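Local coordinates for putative cell filamentation protein (PDB 4N67) that binds ADP in its Fic domain and is probably an adenylylating (AMPylating) effector that the VirB secretion system delivers into host cells, at residues Glu186-Thr189 with Tyr190-Glu194; Asn200-Pro203 with Met204-Leu207; Gly110-Ile113 with Gln114-Leu117; Met167-Leu170 with Gly171-Ala174. The protein carries 2 engineered substitutions. One frame throughout, in Å; residues are numbered along the deposited sequence. Where two conformers were deposited one is given.

Contact 1: residues Glu186-Thr189 with Tyr190-Glu194; sequences ERMT and YASIE. With ADP (adenosine-5'-diphosphate), chain B.
Met188 and Ser192 sit one turn apart on the helix 185-198, next to the ribose of ADP. The methyl end of Met188 reaches back to the serine: CE lies 3.6 Å from Ser192 OG. The chain leaves with CG anti to the backbone N (chi1 179°) and then bends at chi2 and chi3. Met188 CG also lies 3.9 Å from ADP O2'. Ser192 turns its hydroxyl to the side of its own backbone N (chi1 -73°). There OG accepts a hydrogen bond of 2.7 Å from ADP O2', and it is also bonded to Asp150. The sugar hydroxyl therefore meets a serine that is itself held by a carboxylate.

The next pair is Thr189 and Ile193, whose side chains meet at an oblique angle. Thr189 CG2 touches Ile193 CD1 at 3.6 Å. The hydroxyl of Thr189 turns back to Lys185 O, which leaves the methyl group to make this contact. Ile193 CG1 lies over one face of the adenine, near its amino end, 3.5 Å from ADP N6. Beneath both pairs run regular helical bonds, such as Ile193 N to Thr189 O at 2.9 Å. Arg187 points elsewhere and forms a salt bridge with Asp210. One helical face thus offers ADP a polar site for the ribose and an aliphatic one against a face of the base, consistent with recognition of the nucleoside rather than the phosphates.

Contact 2: residues Asn200-Pro203 with Met204-Leu207; sequences NPEP and MKDL
Pro203, Glu202 and Met204 carry most of this contact, which spans the turn that leads into the helix 202-211 and the beginning of that helix. Asn200 provides the capping bond: its OD1 accepts from Glu202 N at 3.2 Å, with the donor well above the carbonyl plane. Pro203 has no N-H to donate, which is tolerated in a first turn. Its ring packs back on the chain, with CB 3.2 Å from Met204 N, and it also packs on Glu194 of the preceding helix. Pro203 O accepts from Leu207 N, and Glu202 O accepts from Asp206 N.

Glu202 lies beside Lys205, and the two side chains point the same way. The glutamate chain bends at chi2 (-63°), which turns the carboxylate along the lysine. OE2 comes to 3.0 Å from Lys205 CE and makes a salt bridge to Lys205 NZ at 3.5 Å. The same NZ pairs with Asp206 OD1, also at 3.5 Å, so one ammonium group is shared, at long range, by two carboxylates. This probably eases the repulsion between them.

Met204 turns away from this charged side. Its side chain packs against Met188 and Ser192 of the helix 185-198 and against Phe146 and Thr147 of the helix 135-152. Its backbone N is satisfied through a bridging water, which accepts from Met204 N at 2.9 Å and donates to Asn200 O at 2.8 Å.

Contact 3: residues Gly110-Ile113 with Gln114-Leu117; sequences GSQI and QREL
Arg115 folds back over the start of its own helix to meet Ser111 and Gln112. NH1 donates to Ser111 OG in a fairly straight bond of 160°. The modelled separation is very short, so its exact length is doubtful. Ser111 holds OG between its backbone N and carbonyl carbon (chi1 70°), and this brings the hydroxyl to the guanidinium. The arginine chain bends at chi3 (-98°) to come round to it. One face of the guanidinium then lies over the peptide between Ser111 and Gln112, with Gln112 N 3.3 Å above the plane near its rim. Gln112 CG packs 3.5 Å from Arg115 NH2. The amide of Gln112 and the guanidinium are nearly perpendicular, and Gln112 OE1 turns back to accept from Val109 N.

Behind these side chains the backbone forms regular turns. Arg115 N bonds to Ser111 O at 3.1 Å, and Glu116 N to Gln112 O at 2.8 Å. On the inner side, Ile113 and Leu117 lie side by side, with Ile113 CG2 4.1 Å from Leu117 CD1. Leu117 reaches Ala59 and Leu62 of the helix 59-70, while Ile113 packs on Arg81 and Pro154.

Further out, polar ends tie the helix to the rest of the domain. Gln114 bonds to Asp82 and Arg63, and Glu116 OE1 bonds to His151 ND1. The helix start thus has two kinds of surface. The inner side is apolar and flanked by hydrogen bonds of Gln114 and Glu116. On the outer side Arg115 meets a neutral hydroxyl and a peptide, a charged donor to a neutral acceptor, probably weaker than a salt bridge.

Contact 4: residues Met167-Leu170 with Gly171-Ala174; sequences MEKL and GQAA
Met167 opens the contact through its backbone: its O accepts from Gly171 N at 2.8 Å, in a bond close to straight (168°). Its side chain leaves the turn and packs on Ala142, Val145 and Phe146 of the helix 135-152.

Glu168 follows the same pattern. Its O accepts from Gln172 N at 3.0 Å, and its carboxylate forms a salt bridge with Arg49.

Lys169 makes the side-chain contact. It lies alongside Gln172, both pointing the same way. It was modelled in two conformers, and the description holds for one of them. There the lysine bends at chi2 (-76°), while the glutamine stays extended. NZ donates to Gln172 OE1 at 2.6 Å, in the carbonyl plane and on a lone pair. The same ammonium also bonds to Arg49 O and Glu51 O, so in this conformer three oxygens surround a charge that is probably largely buried. How much of this survives in the other conformer is left open. Lys169 O accepts from Ala173 N at 3.0 Å.

Leu170 points its side chain to Phe57 and Leu130. Its O receives a weak bond from Ala174 N at 3.2 Å, bent to 130°. Ala174 N also bonds to Gly171 O at 2.9 Å, and Ala174 packs on Phe138. An i to i+3 bond beside a weakened i to i+4 bond is common near the C-terminal end of an alpha helix, and fits the later part of the helix 164-174, packed on the helix 135-152 within the Fic domain.

In the fold
All four are continuous stretches; contacts 1 and 4 lie in helices, contacts 2 and 3 run from a loop into one. Contact 4 is the buried one; contacts 1, 2 and 3 each have an exposed side. Contacts 1 and 2 lie on successive helices and touch, with Met188 CE 3.5 Å from Met204 SD. Only contact 1 meets ADP directly. Contacts 2 and 4 both pack on helix 135-152, which supplies Asp150 to the nucleotide. Contact 3 touches none of the others; its centre is 23 to 24 Å from theirs. The lysines differ: contact 2 has one in a partly exposed salt-bridge network, and in contact 4 one, in the conformer described, is buried among neutral oxygens.

Contact 1: residues Glu186-Thr189 with Tyr190-Glu194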
loop_
_atom_site.group_PDB
_atom_site.type_symbol
_atom_site.label_atom_id
_atom_site.label_comp_id
_atom_site.label_asym_id
_atom_site.label_seq_id
_atom_site.Cartn_x
_atom_site.Cartn_y
_atom_site.Cartn_z
ATOM N N GLU A 186 -6.853 -1.514 13.932
ATOM C CA GLU A 186 -7.670 -2.699 14.104
ATOM C C GLU A 186 -8.855 -2.673 13.160
ATOM O O GLU A 186 -9.207 -3.688 12.581
ATOM C CB GLU A 186 -8.148 -2.850 15.559
ATOM C CG GLU A 186 -7.037 -3.123 16.577
ATOM C CD GLU A 186 -6.058 -1.960 16.739
ATOM O OE1 GLU A 186 -6.514 -0.801 16.759
ATOM O OE2 GLU A 186 -4.829 -2.195 16.850
ATOM N N ARG A 187 -9.489 -1.505 13.011
ATOM C CA ARG A 187 -10.608 -1.383 12.111
ATOM C C ARG A 187 -10.180 -1.600 10.650
ATOM O O ARG A 187 -10.911 -2.228 9.880
ATOM C CB ARG A 187 -11.247 -0.011 12.221
ATOM C CG ARG A 187 -12.517 0.046 11.396
ATOM C CD ARG A 187 -13.389 1.244 11.648
ATOM N NE ARG A 187 -14.464 1.197 10.666
ATOM C CZ ARG A 187 -15.296 2.182 10.403
ATOM N NH1 ARG A 187 -15.232 3.326 11.072
ATOM N NH2 ARG A 187 -16.213 1.999 9.477
ATOM N N MET A 188 -9.039 -1.042 10.284
ATOM C CA MET A 188 -8.481 -1.247 8.939
ATOM C C MET A 188 -8.195 -2.731 8.695
ATOM O O MET A 188 -8.581 -3.294 7.677
ATOM C CB MET A 188 -7.201 -0.421 8.774
ATOM C CG MET A 188 -6.473 -0.525 7.439
ATOM S SD MET A 188 -7.269 0.411 6.131
ATOM C CE MET A 188 -8.295 -0.871 5.458
ATOM N N THR A 189 -7.514 -3.368 9.642
ATOM C CA THR A 189 -7.253 -4.803 9.556
ATOM C C THR A 189 -8.518 -5.633 9.417
ATOM O O THR A 189 -8.606 -6.500 8.543
ATOM C CB THR A 189 -6.429 -5.249 10.784
ATOM O OG1 THR A 189 -5.262 -4.437 10.856
ATOM C CG2 THR A 189 -6.016 -6.692 10.684
ATOM N N TYR A 190 -9.516 -5.366 10.268
ATOM C CA TYR A 190 -10.785 -6.045 10.198
ATOM C C TYR A 190 -11.390 -5.911 8.817
ATOM O O TYR A 190 -11.835 -6.888 8.227
ATOM C CB TYR A 190 -11.764 -5.545 11.292
ATOM C CG TYR A 190 -13.171 -6.104 11.140
ATOM C CD1 TYR A 190 -13.459 -7.436 11.478
ATOM C CD2 TYR A 190 -14.212 -5.321 10.653
ATOM C CE1 TYR A 190 -14.733 -7.953 11.317
ATOM C CE2 TYR A 190 -15.488 -5.837 10.493
ATOM C CZ TYR A 190 -15.742 -7.152 10.832
ATOM O OH TYR A 190 -17.014 -7.660 10.684
ATOM N N ALA A 191 -11.435 -4.685 8.289
ATOM C CA ALA A 191 -12.063 -4.494 7.002
ATOM C C ALA A 191 -11.316 -5.255 5.895
ATOM O O ALA A 191 -11.949 -5.797 4.988
ATOM C CB ALA A 191 -12.128 -3.002 6.652
ATOM N N SER A 192 -9.994 -5.251 5.973
ATOM C CA SER A 192 -9.127 -5.965 5.011
ATOM C C SER A 192 -9.342 -7.490 5.049
ATOM O O SER A 192 -9.518 -8.138 4.023
ATOM C CB SER A 192 -7.669 -5.648 5.293
ATOM O OG SER A 192 -7.321 -4.308 4.904
ATOM N N ILE A 193 -9.405 -8.025 6.258
ATOM C CA ILE A 193 -9.689 -9.438 6.461
ATOM C C ILE A 193 -11.061 -9.823 5.928
ATOM O O ILE A 193 -11.210 -10.811 5.202
ATOM C CB ILE A 193 -9.594 -9.777 7.956
ATOM C CG1 ILE A 193 -8.151 -9.667 8.436
ATOM C CG2 ILE A 193 -10.147 -11.179 8.222
ATOM C CD1 ILE A 193 -8.004 -9.597 9.940
ATOM N N GLU A 194 -12.098 -9.062 6.296
ATOM C CA GLU A 194 -13.428 -9.356 5.802
ATOM C C GLU A 194 -13.471 -9.426 4.287
ATOM O O GLU A 194 -14.077 -10.339 3.716
ATOM C CB GLU A 194 -14.435 -8.317 6.311
ATOM C CG GLU A 194 -14.910 -8.553 7.744
ATOM C CD GLU A 194 -15.563 -9.910 7.903
ATOM O OE1 GLU A 194 -16.481 -10.238 7.120
ATOM O OE2 GLU A 194 -15.105 -10.661 8.778
HETATM P PB ADP B . 3.054 -5.192 5.506
HETATM O O1B ADP B . 3.444 -6.652 5.792
HETATM O O2B ADP B . 2.896 -4.980 4.040
HETATM O O3B ADP B . 3.986 -4.159 6.143
HETATM P PA ADP B . 0.493 -4.173 6.529
HETATM O O1A ADP B . 0.127 -4.080 8.019
HETATM O O2A ADP B . 0.980 -2.900 5.877
HETATM O O3A ADP B . 1.676 -5.292 6.328
HETATM O "O5'" ADP B . -0.753 -4.810 5.780
HETATM C "C5'" ADP B . -0.927 -4.688 4.363
HETATM C "C4'" ADP B . -2.424 -4.676 4.073
HETATM O "O4'" ADP B . -2.962 -5.998 4.279
HETATM C "C3'" ADP B . -3.200 -3.711 4.964
HETATM O "O3'" ADP B . -4.150 -2.956 4.185
HETATM C "C2'" ADP B . -3.905 -4.631 5.942
HETATM O "O2'" ADP B . -5.130 -4.109 6.475
HETATM C "C1'" ADP B . -4.139 -5.852 5.100
HETATM N N9 ADP B . -4.342 -7.105 5.855
HETATM C C8 ADP B . -3.974 -7.409 7.115
HETATM N N7 ADP B . -4.345 -8.687 7.367
HETATM C C5 ADP B . -4.941 -9.200 6.284
HETATM C C6 ADP B . -5.563 -10.471 5.889
HETATM N N6 ADP B . -5.577 -11.486 6.806
HETATM N N1 ADP B . -6.070 -10.617 4.655
HETATM C C2 ADP B . -6.019 -9.581 3.771
HETATM N N3 ADP B . -5.469 -8.386 4.083
HETATM C C4 ADP B . -4.927 -8.142 5.276
#

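Contact 2: residues Asn200-Pro203 with Met204-Leu207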
loop_
_atom_site.group_PDB
_atom_site.type_symbol
_atom_site.label_atom_id
_atom_site.label_comp_id
_atom_site.label_asym_id
_atom_site.label_seq_id
_atom_site.Cartn_x
_atom_site.Cartn_y
_atom_site.Cartn_z
ATOM N N ASN A 200 -16.380 -10.378 1.968
ATOM C CA ASN A 200 -17.348 -9.437 2.503
ATOM C C ASN A 200 -16.836 -8.016 2.303
ATOM O O ASN A 200 -16.026 -7.538 3.099
ATOM C CB ASN A 200 -17.599 -9.685 3.983
ATOM C CG ASN A 200 -18.541 -8.666 4.579
ATOM O OD1 ASN A 200 -19.245 -7.953 3.853
ATOM N ND2 ASN A 200 -18.543 -8.568 5.895
ATOM N N PRO A 201 -17.331 -7.342 1.257
ATOM C CA PRO A 201 -16.834 -6.015 0.908
ATOM C C PRO A 201 -17.445 -4.875 1.719
ATOM O O PRO A 201 -17.009 -3.743 1.581
ATOM C CB PRO A 201 -17.244 -5.881 -0.560
ATOM C CG PRO A 201 -18.521 -6.656 -0.639
ATOM C CD PRO A 201 -18.272 -7.846 0.238
ATOM N N GLU A 202 -18.435 -5.156 2.562
ATOM C CA GLU A 202 -19.152 -4.086 3.251
ATOM C C GLU A 202 -18.330 -3.299 4.280
ATOM O O GLU A 202 -18.406 -2.076 4.299
ATOM C CB GLU A 202 -20.440 -4.634 3.883
ATOM C CG GLU A 202 -21.422 -5.105 2.834
ATOM C CD GLU A 202 -21.885 -3.991 1.929
ATOM O OE1 GLU A 202 -21.675 -4.090 0.700
ATOM O OE2 GLU A 202 -22.448 -3.004 2.453
ATOM N N PRO A 203 -17.533 -3.974 5.119
ATOM C CA PRO A 203 -16.749 -3.217 6.088
ATOM C C PRO A 203 -15.804 -2.205 5.452
ATOM O O PRO A 203 -15.626 -1.116 5.988
ATOM C CB PRO A 203 -16.021 -4.308 6.872
ATOM C CG PRO A 203 -17.004 -5.422 6.860
ATOM C CD PRO A 203 -17.585 -5.407 5.474
ATOM N N MET A 204 -15.216 -2.557 4.319
ATOM C CA MET A 204 -14.307 -1.615 3.652
ATOM C C MET A 204 -15.063 -0.412 3.102
ATOM O O MET A 204 -14.543 0.709 3.180
ATOM C CB MET A 204 -13.517 -2.290 2.523
ATOM C CG MET A 204 -12.313 -1.483 2.041
ATOM S SD MET A 204 -10.993 -1.315 3.244
ATOM C CE MET A 204 -10.297 -2.962 3.140
ATOM N N LYS A 205 -16.243 -0.651 2.532
ATOM C CA LYS A 205 -17.083 0.446 2.049
ATOM C C LYS A 205 -17.428 1.398 3.194
ATOM O O LYS A 205 -17.294 2.608 3.064
ATOM C CB LYS A 205 -18.339 -0.112 1.390
ATOM C CG LYS A 205 -19.346 0.949 0.970
ATOM C CD LYS A 205 -20.651 0.328 0.509
ATOM C CE LYS A 205 -21.432 -0.315 1.639
ATOM N NZ LYS A 205 -22.519 0.510 2.245
ATOM N N ASP A 206 -17.811 0.849 4.340
ATOM C CA ASP A 206 -18.192 1.664 5.487
ATOM C C ASP A 206 -17.006 2.480 5.995
ATOM O O ASP A 206 -17.152 3.626 6.424
ATOM C CB ASP A 206 -18.729 0.775 6.619
ATOM C CG ASP A 206 -20.085 0.140 6.303
ATOM O OD1 ASP A 206 -20.736 0.495 5.296
ATOM O OD2 ASP A 206 -20.507 -0.741 7.089
ATOM N N LEU A 207 -15.839 1.839 6.014
ATOM C CA LEU A 207 -14.603 2.469 6.423
ATOM C C LEU A 207 -14.334 3.709 5.548
ATOM O O LEU A 207 -14.104 4.797 6.061
ATOM C CB LEU A 207 -13.446 1.452 6.327
ATOM C CG LEU A 207 -12.088 1.950 6.827
ATOM C CD1 LEU A 207 -11.225 0.757 7.286
ATOM C CD2 LEU A 207 -11.361 2.790 5.797
HETATM O O HOH W 1 -14.527 -5.325 3.820
#

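Contact 3: residues Gly110-Ile113 with Gln114-Leu117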
loop_
_atom_site.group_PDB
_atom_site.type_symbol
_atom_site.label_atom_id
_atom_site.label_comp_id
_atom_site.label_asym_id
_atom_site.label_seq_id
_atom_site.Cartn_x
_atom_site.Cartn_y
_atom_site.Cartn_z
ATOM N N GLY A 110 3.464 -14.335 -7.454
ATOM C CA GLY A 110 4.387 -14.129 -8.594
ATOM C C GLY A 110 3.859 -13.117 -9.579
ATOM O O GLY A 110 3.606 -11.990 -9.209
ATOM N N SER A 111 3.710 -13.522 -10.833
ATOM C CA SER A 111 3.230 -12.600 -11.893
ATOM C C SER A 111 1.763 -12.120 -11.756
ATOM O O SER A 111 1.330 -11.168 -12.438
ATOM C CB SER A 111 3.484 -13.197 -13.262
ATOM O OG SER A 111 2.639 -14.305 -13.504
ATOM N N GLN A 112 0.977 -12.743 -10.861
ATOM C CA GLN A 112 -0.328 -12.188 -10.522
ATOM C C GLN A 112 -0.199 -10.747 -10.018
ATOM O O GLN A 112 -1.129 -9.956 -10.150
ATOM C CB GLN A 112 -1.011 -13.005 -9.436
ATOM C CG GLN A 112 -1.440 -14.348 -9.953
ATOM C CD GLN A 112 -2.067 -15.221 -8.895
ATOM O OE1 GLN A 112 -2.067 -14.892 -7.703
ATOM N NE2 GLN A 112 -2.612 -16.364 -9.330
ATOM N N ILE A 113 0.924 -10.432 -9.390
ATOM C CA ILE A 113 1.117 -9.093 -8.819
ATOM C C ILE A 113 1.063 -8.100 -9.963
ATOM O O ILE A 113 0.331 -7.137 -9.895
ATOM C CB ILE A 113 2.449 -8.965 -8.062
ATOM C CG1 ILE A 113 2.462 -9.876 -6.817
ATOM C CG2 ILE A 113 2.723 -7.515 -7.690
ATOM C CD1 ILE A 113 3.823 -9.926 -6.130
ATOM N N GLN A 114 1.844 -8.342 -11.005
ATOM C CA GLN A 114 1.861 -7.404 -12.150
ATOM C C GLN A 114 0.522 -7.365 -12.876
ATOM O O GLN A 114 0.044 -6.276 -13.263
ATOM C CB GLN A 114 2.953 -7.788 -13.145
ATOM C CG GLN A 114 4.381 -7.713 -12.613
ATOM C CD GLN A 114 4.705 -6.428 -11.870
ATOM O OE1 GLN A 114 4.338 -5.313 -12.285
ATOM N NE2 GLN A 114 5.406 -6.575 -10.762
ATOM N N ARG A 115 -0.086 -8.533 -13.054
ATOM C CA ARG A 115 -1.364 -8.629 -13.756
ATOM C C ARG A 115 -2.463 -7.881 -13.007
ATOM O O ARG A 115 -3.273 -7.174 -13.613
ATOM C CB ARG A 115 -1.772 -10.110 -13.997
ATOM C CG ARG A 115 -1.060 -10.795 -15.156
ATOM C CD ARG A 115 -1.492 -12.261 -15.348
ATOM N NE ARG A 115 -0.518 -13.154 -14.712
ATOM C CZ ARG A 115 -0.770 -14.118 -13.828
ATOM N NH1 ARG A 115 0.245 -14.803 -13.319
ATOM N NH2 ARG A 115 -2.000 -14.405 -13.441
ATOM N N GLU A 116 -2.497 -8.036 -11.683
ATOM C CA GLU A 116 -3.483 -7.319 -10.893
ATOM C C GLU A 116 -3.258 -5.813 -10.883
ATOM O O GLU A 116 -4.216 -5.063 -10.907
ATOM C CB GLU A 116 -3.559 -7.873 -9.472
ATOM C CG GLU A 116 -4.122 -9.294 -9.458
ATOM C CD GLU A 116 -4.158 -9.952 -8.097
ATOM O OE1 GLU A 116 -4.210 -9.230 -7.084
ATOM O OE2 GLU A 116 -4.182 -11.212 -8.047
ATOM N N LEU A 117 -2.018 -5.364 -10.808
ATOM C CA LEU A 117 -1.751 -3.929 -10.854
ATOM C C LEU A 117 -2.120 -3.375 -12.229
ATOM O O LEU A 117 -2.665 -2.269 -12.293
ATOM C CB LEU A 117 -0.288 -3.631 -10.549
ATOM C CG LEU A 117 0.096 -3.945 -9.106
ATOM C CD1 LEU A 117 1.576 -3.747 -8.908
ATOM C CD2 LEU A 117 -0.713 -3.123 -8.110
#

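Contact 4: residues Met167-Leu170 with Gly171-Ala174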
loop_
_atom_site.group_PDB
_atom_site.type_symbol
_atom_site.label_atom_id
_atom_site.label_comp_id
_atom_site.label_asym_id
_atom_site.label_seq_id
_atom_site.Cartn_x
_atom_site.Cartn_y
_atom_site.Cartn_z
ATOM N N MET A 167 -4.202 5.974 -1.906
ATOM C CA MET A 167 -5.602 6.400 -1.787
ATOM C C MET A 167 -5.754 7.850 -1.421
ATOM O O MET A 167 -6.625 8.539 -1.963
ATOM C CB MET A 167 -6.350 5.575 -0.743
ATOM C CG MET A 167 -6.384 4.106 -1.028
ATOM S SD MET A 167 -6.959 3.635 -2.656
ATOM C CE MET A 167 -8.608 4.340 -2.692
ATOM N N GLU A 168 -4.902 8.349 -0.530
ATOM C CA GLU A 168 -4.986 9.761 -0.186
ATOM C C GLU A 168 -4.828 10.637 -1.418
ATOM O O GLU A 168 -5.575 11.592 -1.627
ATOM C CB GLU A 168 -3.914 10.153 0.826
ATOM C CG GLU A 168 -4.062 9.593 2.239
ATOM C CD GLU A 168 -3.051 10.203 3.224
ATOM O OE1 GLU A 168 -2.713 11.389 3.062
ATOM O OE2 GLU A 168 -2.631 9.464 4.127
ATOM N N LYS A 169 -3.865 10.295 -2.272
ATOM C CA LYS A 169 -3.600 11.112 -3.433
ATOM C C LYS A 169 -4.643 10.921 -4.534
ATOM O O LYS A 169 -5.037 11.879 -5.197
ATOM C CB LYS A 169 -2.179 10.864 -3.950
ATOM C CG LYS A 169 -1.117 11.452 -3.024
ATOM C CD LYS A 169 -1.015 12.974 -3.177
ATOM C CE LYS A 169 -0.418 13.644 -1.948
ATOM N NZ LYS A 169 -0.720 15.091 -1.896
ATOM N N LEU A 170 -5.119 9.694 -4.705
ATOM C CA LEU A 170 -6.219 9.429 -5.637
ATOM C C LEU A 170 -7.454 10.239 -5.227
ATOM O O LEU A 170 -8.105 10.892 -6.049
ATOM C CB LEU A 170 -6.541 7.941 -5.644
ATOM C CG LEU A 170 -7.622 7.467 -6.611
ATOM C CD1 LEU A 170 -7.218 7.663 -8.063
ATOM C CD2 LEU A 170 -7.964 6.006 -6.321
ATOM N N GLY A 171 -7.779 10.202 -3.939
ATOM C CA GLY A 171 -8.873 10.999 -3.408
ATOM C C GLY A 171 -8.703 12.482 -3.699
ATOM O O GLY A 171 -9.605 13.144 -4.212
ATOM N N GLN A 172 -7.510 12.983 -3.398
ATOM C CA GLN A 172 -7.204 14.388 -3.559
ATOM C C GLN A 172 -7.429 14.840 -4.990
ATOM O O GLN A 172 -8.043 15.890 -5.237
ATOM C CB GLN A 172 -5.777 14.682 -3.125
ATOM C CG GLN A 172 -5.374 16.152 -3.221
ATOM C CD GLN A 172 -3.911 16.365 -2.875
ATOM O OE1 GLN A 172 -3.201 15.434 -2.470
ATOM N NE2 GLN A 172 -3.438 17.589 -3.057
ATOM N N ALA A 173 -6.991 14.033 -5.936
ATOM C CA ALA A 173 -7.174 14.405 -7.322
ATOM C C ALA A 173 -8.649 14.316 -7.765
ATOM O O ALA A 173 -9.025 14.953 -8.761
ATOM C CB ALA A 173 -6.282 13.569 -8.208
ATOM N N ALA A 174 -9.471 13.553 -7.044
ATOM C CA ALA A 174 -10.904 13.364 -7.354
ATOM C C ALA A 174 -11.776 14.327 -6.587
ATOM O O ALA A 174 -13.009 14.261 -6.754
ATOM C CB ALA A 174 -11.334 11.946 -7.048
#